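Side-chain contacts in tetratricopeptide TPR_2 repeat protein (Thermobaculum terrenum, PDB 5DJS), which joins tetratricopeptide repeats to a GT-B-fold region of glycosyltransferase family 41 and, in this crystal structure, holds uridine-5'-diphosphate: residues A351-A356 / I471-G476; L460-R463 / E467-D470. The protein carries 1 engineered substitution. All coordinates share one frame; numbering follows the deposited sequence.

Contact 1 of 2, residues A351-A356 / I471-G476; sequences AKILLA and IALGLG
Ile353 meets Ala472 and Leu473 through apolar contact alone, where two helices lie side by side. Its CD1 rests on Ala472 CB at 3.7 Å, while its CG2 lies 4.0 Å from Leu473 CD1. The first torsion of Ile353 (chi1 -71°) turns CG1 anti to the carbonyl carbon and CG2 anti to the backbone N; CG1, which touches both Ala472 CB and Leu473 CD1, carries CD1 on to the alanine, and CG2 stays by the leucine. Leu473 replies with a fork of its own: CD1 approaches the backbone of helix 344-356, 3.9 Å from Ile353 CA, and CD2 reaches the methyl of Ala356, with 4.1 Å between Leu473 CD2 and Ala356 CB. Alanine suits both Ala356 and Ala472 because a short methyl facing the partner can receive a longer branched chain, and the axes of these segments remain 10.2 Å apart at closest. They run in roughly the same direction, crossing at -34°. On the far side of helix 344-356, Ala351 and Leu354 pack on Val387. Helix 465-477 in turn lies against strand 435-438, where Ile471 and Leu475 cover Val436, and Leu475 also packs on helix 479-521.

Contact 2 of 2, residues L460-R463 / E467-D470; sequences LVSR and EYID
Ser462 and Arg463 face Glu467 and Tyr468 where strand 461-462, outermost in the C-terminal parallel sheet of the GT-B fold, turns into helix 465-477, a short strand-to-helix connection. Ser462 lies against the first turn of the helix: its CB is 3.3 Å from Tyr468 N, and its OG is 3.4 Å from Tyr468 CB, near the plane of the phenol ring and at its edge. Serine suits the place because its small CB lies against helix backbone while its OG can bond back to the sheet. Next to it, Glu467 reaches from the helix across to the end of the strand with CG anti to its backbone N (chi1 -174°) and the chain extended, laying CB and CG against Ser462 CB. There Arg463 N makes a weak hydrogen bond to Glu467 OE1, straight (166°) but long at 3.4 Å. Arg463 and Glu467 lie side by side and point the same way, but Arg463 NE and Glu467 OE2 are 4.4 Å apart, beyond a salt bridge, and any attraction is probably modest.

In the second shell, Ser462 OG hydrogen-bonds to Thr437 O on the neighbouring strand, and Tyr468 OH to Asp415 O and Trp350 NE1. Thr464 OG1 bonds to Glu467 N. Toward solvent, the guanidinium of Arg463 and carboxylate of Glu467 are nearly coplanar, their planes 6° apart, with Glu467 OE2 at the guanidinium edge.

Helix 465-477 takes part in both contacts: its first turn closes on the preceding strand in contact 2, and its later turns meet helix 344-356 in contact 1. Contact 1 is wholly apolar and partly buried, joining helices distant in sequence. Contact 2, nested within the loop that contact 1 closes, is mostly buried: it mixes a buried serine and tyrosine with a charged pair at one end, where Arg463 is exposed. The two merge through packing: Ile353 CD1 lies 4.0 Å from Tyr468 CE1, and Leu475 CD1 lies 3.8 Å from Leu460 CD2. The two patches are thus continuous through Tyr468 and Leu475 of helix 465-477.

Contact 1 of 2, residues A351-A356 / I471-G476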
ATOM      1  N   ALA A 351      20.359  13.941  -4.026  1.00 49.91           N
ATOM      2  CA  ALA A 351      21.258  15.078  -3.871  1.00 52.27           C
ATOM      3  C   ALA A 351      22.439  14.979  -4.833  1.00 55.18           C
ATOM      4  O   ALA A 351      22.755  15.954  -5.515  1.00 58.86           O
ATOM      5  CB  ALA A 351      21.752  15.180  -2.435  1.00 52.22           C
ATOM      6  N   LYS A 352      23.074  13.807  -4.894  1.00 54.94           N
ATOM      7  CA  LYS A 352      24.226  13.581  -5.784  1.00 55.79           C
ATOM      8  C   LYS A 352      23.900  13.767  -7.267  1.00 53.13           C
ATOM      9  O   LYS A 352      24.714  14.306  -8.019  1.00 54.72           O
ATOM     10  CB  LYS A 352      24.838  12.196  -5.550  1.00 59.52           C
ATOM     11  CG  LYS A 352      25.603  12.105  -4.240  1.00 64.16           C
ATOM     12  CD  LYS A 352      26.176  10.721  -4.010  1.00 71.86           C
ATOM     13  CE  LYS A 352      26.822  10.632  -2.636  1.00 77.89           C
ATOM     14  NZ  LYS A 352      27.297   9.250  -2.356  1.00 83.29           N
ATOM     15  N   ILE A 353      22.714  13.322  -7.669  1.00 49.87           N
ATOM     16  CA  ILE A 353      22.158  13.603  -8.999  1.00 47.10           C
ATOM     17  C   ILE A 353      22.006  15.118  -9.224  1.00 48.52           C
ATOM     18  O   ILE A 353      22.386  15.624 -10.277  1.00 48.09           O
ATOM     19  CB  ILE A 353      20.787  12.897  -9.195  1.00 47.11           C
ATOM     20  CG1 ILE A 353      20.978  11.375  -9.317  1.00 46.56           C
ATOM     21  CG2 ILE A 353      20.045  13.426 -10.419  1.00 48.27           C
ATOM     22  CD1 ILE A 353      19.723  10.555  -9.087  1.00 44.58           C
ATOM     23  N   LEU A 354      21.453  15.831  -8.241  1.00 48.49           N
ATOM     24  CA  LEU A 354      21.202  17.271  -8.376  1.00 48.12           C
ATOM     25  C   LEU A 354      22.477  18.133  -8.328  1.00 51.89           C
ATOM     26  O   LEU A 354      22.473  19.254  -8.858  1.00 51.61           O
ATOM     27  CB  LEU A 354      20.174  17.751  -7.341  1.00 46.65           C
ATOM     28  CG  LEU A 354      18.724  17.264  -7.519  1.00 48.37           C
ATOM     29  CD1 LEU A 354      17.865  17.579  -6.296  1.00 47.12           C
ATOM     30  CD2 LEU A 354      18.075  17.850  -8.759  1.00 50.74           C
ATOM     31  N   LEU A 355      23.547  17.638  -7.699  1.00 53.62           N
ATOM     32  CA  LEU A 355      24.840  18.329  -7.745  1.00 55.07           C
ATOM     33  C   LEU A 355      25.439  18.197  -9.138  1.00 60.50           C
ATOM     34  O   LEU A 355      25.906  19.183  -9.712  1.00 63.17           O
ATOM     35  CB  LEU A 355      25.823  17.773  -6.713  1.00 52.14           C
ATOM     36  CG  LEU A 355      25.541  18.028  -5.236  1.00 53.57           C
ATOM     37  CD1 LEU A 355      26.672  17.436  -4.393  1.00 53.66           C
ATOM     38  CD2 LEU A 355      25.366  19.506  -4.928  1.00 53.15           C
ATOM     39  N   ALA A 356      25.406  16.975  -9.671  1.00 65.74           N
ATOM     40  CA  ALA A 356      25.971  16.657 -10.992  1.00 66.17           C
ATOM     41  C   ALA A 356      25.188  17.219 -12.180  1.00 63.16           C
ATOM     42  O   ALA A 356      25.728  17.279 -13.285  1.00 65.13           O
ATOM     43  CB  ALA A 356      26.129  15.147 -11.140  1.00 68.02           C
ATOM     44  N   ILE A 471      22.448   6.155 -14.383  1.00 58.39           N
ATOM     45  CA  ILE A 471      21.295   6.031 -15.282  1.00 58.50           C
ATOM     46  C   ILE A 471      20.491   7.337 -15.312  1.00 56.06           C
ATOM     47  O   ILE A 471      20.088   7.782 -16.386  1.00 56.80           O
ATOM     48  CB  ILE A 471      20.413   4.806 -14.928  1.00 59.89           C
ATOM     49  CG1 ILE A 471      21.185   3.514 -15.239  1.00 61.81           C
ATOM     50  CG2 ILE A 471      19.106   4.815 -15.719  1.00 60.94           C
ATOM     51  CD1 ILE A 471      20.602   2.250 -14.640  1.00 61.09           C
ATOM     52  N   ALA A 472      20.282   7.947 -14.145  1.00 54.25           N
ATOM     53  CA  ALA A 472      19.543   9.212 -14.042  1.00 53.42           C
ATOM     54  C   ALA A 472      20.299  10.384 -14.685  1.00 54.52           C
ATOM     55  O   ALA A 472      19.680  11.276 -15.276  1.00 49.71           O
ATOM     56  CB  ALA A 472      19.222   9.528 -12.587  1.00 51.61           C
ATOM     57  N   LEU A 473      21.625  10.384 -14.537  1.00 56.30           N
ATOM     58  CA  LEU A 473      22.501  11.352 -15.210  1.00 58.31           C
ATOM     59  C   LEU A 473      22.439  11.203 -16.734  1.00 62.61           C
ATOM     60  O   LEU A 473      22.219  12.188 -17.446  1.00 64.76           O
ATOM     61  CB  LEU A 473      23.951  11.206 -14.715  1.00 58.80           C
ATOM     62  CG  LEU A 473      24.409  12.074 -13.533  1.00 59.27           C
ATOM     63  CD1 LEU A 473      23.325  12.305 -12.494  1.00 59.05           C
ATOM     64  CD2 LEU A 473      25.660  11.487 -12.879  1.00 58.36           C
ATOM     65  N   GLY A 474      22.625   9.970 -17.214  1.00 64.02           N
ATOM     66  CA  GLY A 474      22.535   9.647 -18.641  1.00 65.01           C
ATOM     67  C   GLY A 474      21.254  10.109 -19.317  1.00 64.84           C
ATOM     68  O   GLY A 474      21.293  10.574 -20.454  1.00 68.90           O
ATOM     69  N   LEU A 475      20.127   9.986 -18.618  1.00 61.75           N
ATOM     70  CA  LEU A 475      18.830  10.444 -19.128  1.00 60.72           C
ATOM     71  C   LEU A 475      18.647  11.964 -19.070  1.00 60.91           C
ATOM     72  O   LEU A 475      17.968  12.542 -19.922  1.00 62.41           O
ATOM     73  CB  LEU A 475      17.679   9.777 -18.366  1.00 59.94           C
ATOM     74  CG  LEU A 475      17.462   8.267 -18.513  1.00 59.44           C
ATOM     75  CD1 LEU A 475      16.219   7.875 -17.728  1.00 59.77           C
ATOM     76  CD2 LEU A 475      17.317   7.836 -19.960  1.00 60.84           C
ATOM     77  N   GLY A 476      19.220  12.607 -18.058  1.00 61.75           N
ATOM     78  CA  GLY A 476      19.146  14.063 -17.929  1.00 64.15           C
ATOM     79  C   GLY A 476      19.936  14.816 -18.988  1.00 66.50           C
ATOM     80  O   GLY A 476      19.619  15.966 -19.303  1.00 65.52           O
TER

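Contact 2 of 2, residues L460-R463 / E467-D470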
ATOM      1  N   LEU A 460      16.704   0.939 -17.505  1.00 49.52           N
ATOM      2  CA  LEU A 460      16.378   1.823 -16.380  1.00 46.05           C
ATOM      3  C   LEU A 460      16.435   1.138 -14.995  1.00 43.96           C
ATOM      4  O   LEU A 460      15.930   1.682 -14.011  1.00 42.24           O
ATOM      5  CB  LEU A 460      14.988   2.435 -16.596  1.00 46.09           C
ATOM      6  CG  LEU A 460      14.714   3.109 -17.940  1.00 46.79           C
ATOM      7  CD1 LEU A 460      13.365   3.807 -17.914  1.00 46.39           C
ATOM      8  CD2 LEU A 460      15.802   4.113 -18.283  1.00 48.25           C
ATOM      9  N   VAL A 461      17.086  -0.019 -14.903  1.00 42.40           N
ATOM     10  CA  VAL A 461      17.100  -0.821 -13.677  1.00 42.28           C
ATOM     11  C   VAL A 461      18.538  -0.973 -13.169  1.00 41.51           C
ATOM     12  O   VAL A 461      19.318  -1.751 -13.711  1.00 39.02           O
ATOM     13  CB  VAL A 461      16.455  -2.212 -13.923  1.00 41.78           C
ATOM     14  CG1 VAL A 461      16.522  -3.079 -12.680  1.00 41.44           C
ATOM     15  CG2 VAL A 461      15.006  -2.052 -14.384  1.00 41.98           C
ATOM     16  N   SER A 462      18.875  -0.242 -12.112  1.00 43.26           N
ATOM     17  CA  SER A 462      20.199  -0.337 -11.505  1.00 45.32           C
ATOM     18  C   SER A 462      20.246  -1.481 -10.508  1.00 47.22           C
ATOM     19  O   SER A 462      19.241  -1.808  -9.900  1.00 47.18           O
ATOM     20  CB  SER A 462      20.558   0.971 -10.809  1.00 46.23           C
ATOM     21  OG  SER A 462      19.553   1.345  -9.891  1.00 46.88           O
ATOM     22  N   ARG A 463      21.416  -2.095 -10.377  1.00 53.11           N
ATOM     23  CA  ARG A 463      21.686  -3.106  -9.353  1.00 58.75           C
ATOM     24  C   ARG A 463      22.526  -2.523  -8.202  1.00 57.83           C
ATOM     25  O   ARG A 463      22.731  -3.206  -7.202  1.00 58.85           O
ATOM     26  CB  ARG A 463      22.419  -4.318  -9.961  1.00 65.10           C
ATOM     27  CG  ARG A 463      21.805  -4.888 -11.245  1.00 70.39           C
ATOM     28  CD  ARG A 463      22.859  -5.067 -12.338  1.00 79.26           C
ATOM     29  NE  ARG A 463      22.264  -5.226 -13.671  1.00 87.75           N
ATOM     30  CZ  ARG A 463      21.941  -6.385 -14.259  1.00 93.59           C
ATOM     31  NH1 ARG A 463      22.142  -7.563 -13.661  1.00 92.91           N
ATOM     32  NH2 ARG A 463      21.400  -6.367 -15.480  1.00 95.72           N
ATOM     33  N   GLU A 467      25.096   3.064  -9.749  1.00 65.57           N
ATOM     34  CA  GLU A 467      24.499   2.800 -11.066  1.00 61.50           C
ATOM     35  C   GLU A 467      23.147   3.506 -11.219  1.00 57.26           C
ATOM     36  O   GLU A 467      22.779   3.919 -12.320  1.00 55.13           O
ATOM     37  CB  GLU A 467      24.355   1.287 -11.301  1.00 62.66           C
ATOM     38  CG  GLU A 467      23.884   0.896 -12.702  1.00 67.18           C
ATOM     39  CD  GLU A 467      23.854  -0.611 -12.948  1.00 69.70           C
ATOM     40  OE1 GLU A 467      24.240  -1.399 -12.051  1.00 69.36           O
ATOM     41  OE2 GLU A 467      23.438  -1.008 -14.061  1.00 71.20           O
ATOM     42  N   TYR A 468      22.406   3.615 -10.115  1.00 55.03           N
ATOM     43  CA  TYR A 468      21.149   4.378 -10.063  1.00 53.13           C
ATOM     44  C   TYR A 468      21.397   5.814 -10.499  1.00 54.72           C
ATOM     45  O   TYR A 468      20.681   6.330 -11.353  1.00 54.95           O
ATOM     46  CB  TYR A 468      20.573   4.344  -8.641  1.00 49.41           C
ATOM     47  CG  TYR A 468      19.266   5.085  -8.388  1.00 45.53           C
ATOM     48  CD1 TYR A 468      19.234   6.473  -8.212  1.00 42.99           C
ATOM     49  CD2 TYR A 468      18.069   4.388  -8.239  1.00 44.52           C
ATOM     50  CE1 TYR A 468      18.044   7.134  -7.937  1.00 40.89           C
ATOM     51  CE2 TYR A 468      16.873   5.045  -7.970  1.00 40.64           C
ATOM     52  CZ  TYR A 468      16.865   6.411  -7.818  1.00 39.23           C
ATOM     53  OH  TYR A 468      15.681   7.048  -7.559  1.00 37.82           O
ATOM     54  N   ILE A 469      22.427   6.431  -9.914  1.00 56.72           N
ATOM     55  CA  ILE A 469      22.821   7.812 -10.229  1.00 56.40           C
ATOM     56  C   ILE A 469      23.167   7.940 -11.720  1.00 57.91           C
ATOM     57  O   ILE A 469      22.610   8.800 -12.409  1.00 58.51           O
ATOM     58  CB  ILE A 469      24.023   8.280  -9.362  1.00 56.62           C
ATOM     59  CG1 ILE A 469      23.623   8.382  -7.881  1.00 56.87           C
ATOM     60  CG2 ILE A 469      24.537   9.641  -9.819  1.00 56.40           C
ATOM     61  CD1 ILE A 469      24.793   8.401  -6.915  1.00 55.77           C
ATOM     62  N   ASP A 470      24.066   7.069 -12.198  1.00 57.70           N
ATOM     63  CA  ASP A 470      24.556   7.084 -13.594  1.00 57.98           C
ATOM     64  C   ASP A 470      23.440   7.007 -14.634  1.00 58.79           C
ATOM     65  O   ASP A 470      23.487   7.714 -15.645  1.00 60.42           O
ATOM     66  CB  ASP A 470      25.545   5.935 -13.853  1.00 58.28           C
ATOM     67  CG  ASP A 470      26.866   6.112 -13.129  1.00 59.48           C
ATOM     68  OD1 ASP A 470      27.090   7.157 -12.485  1.00 65.21           O
ATOM     69  OD2 ASP A 470      27.696   5.188 -13.193  1.00 61.06           O
TER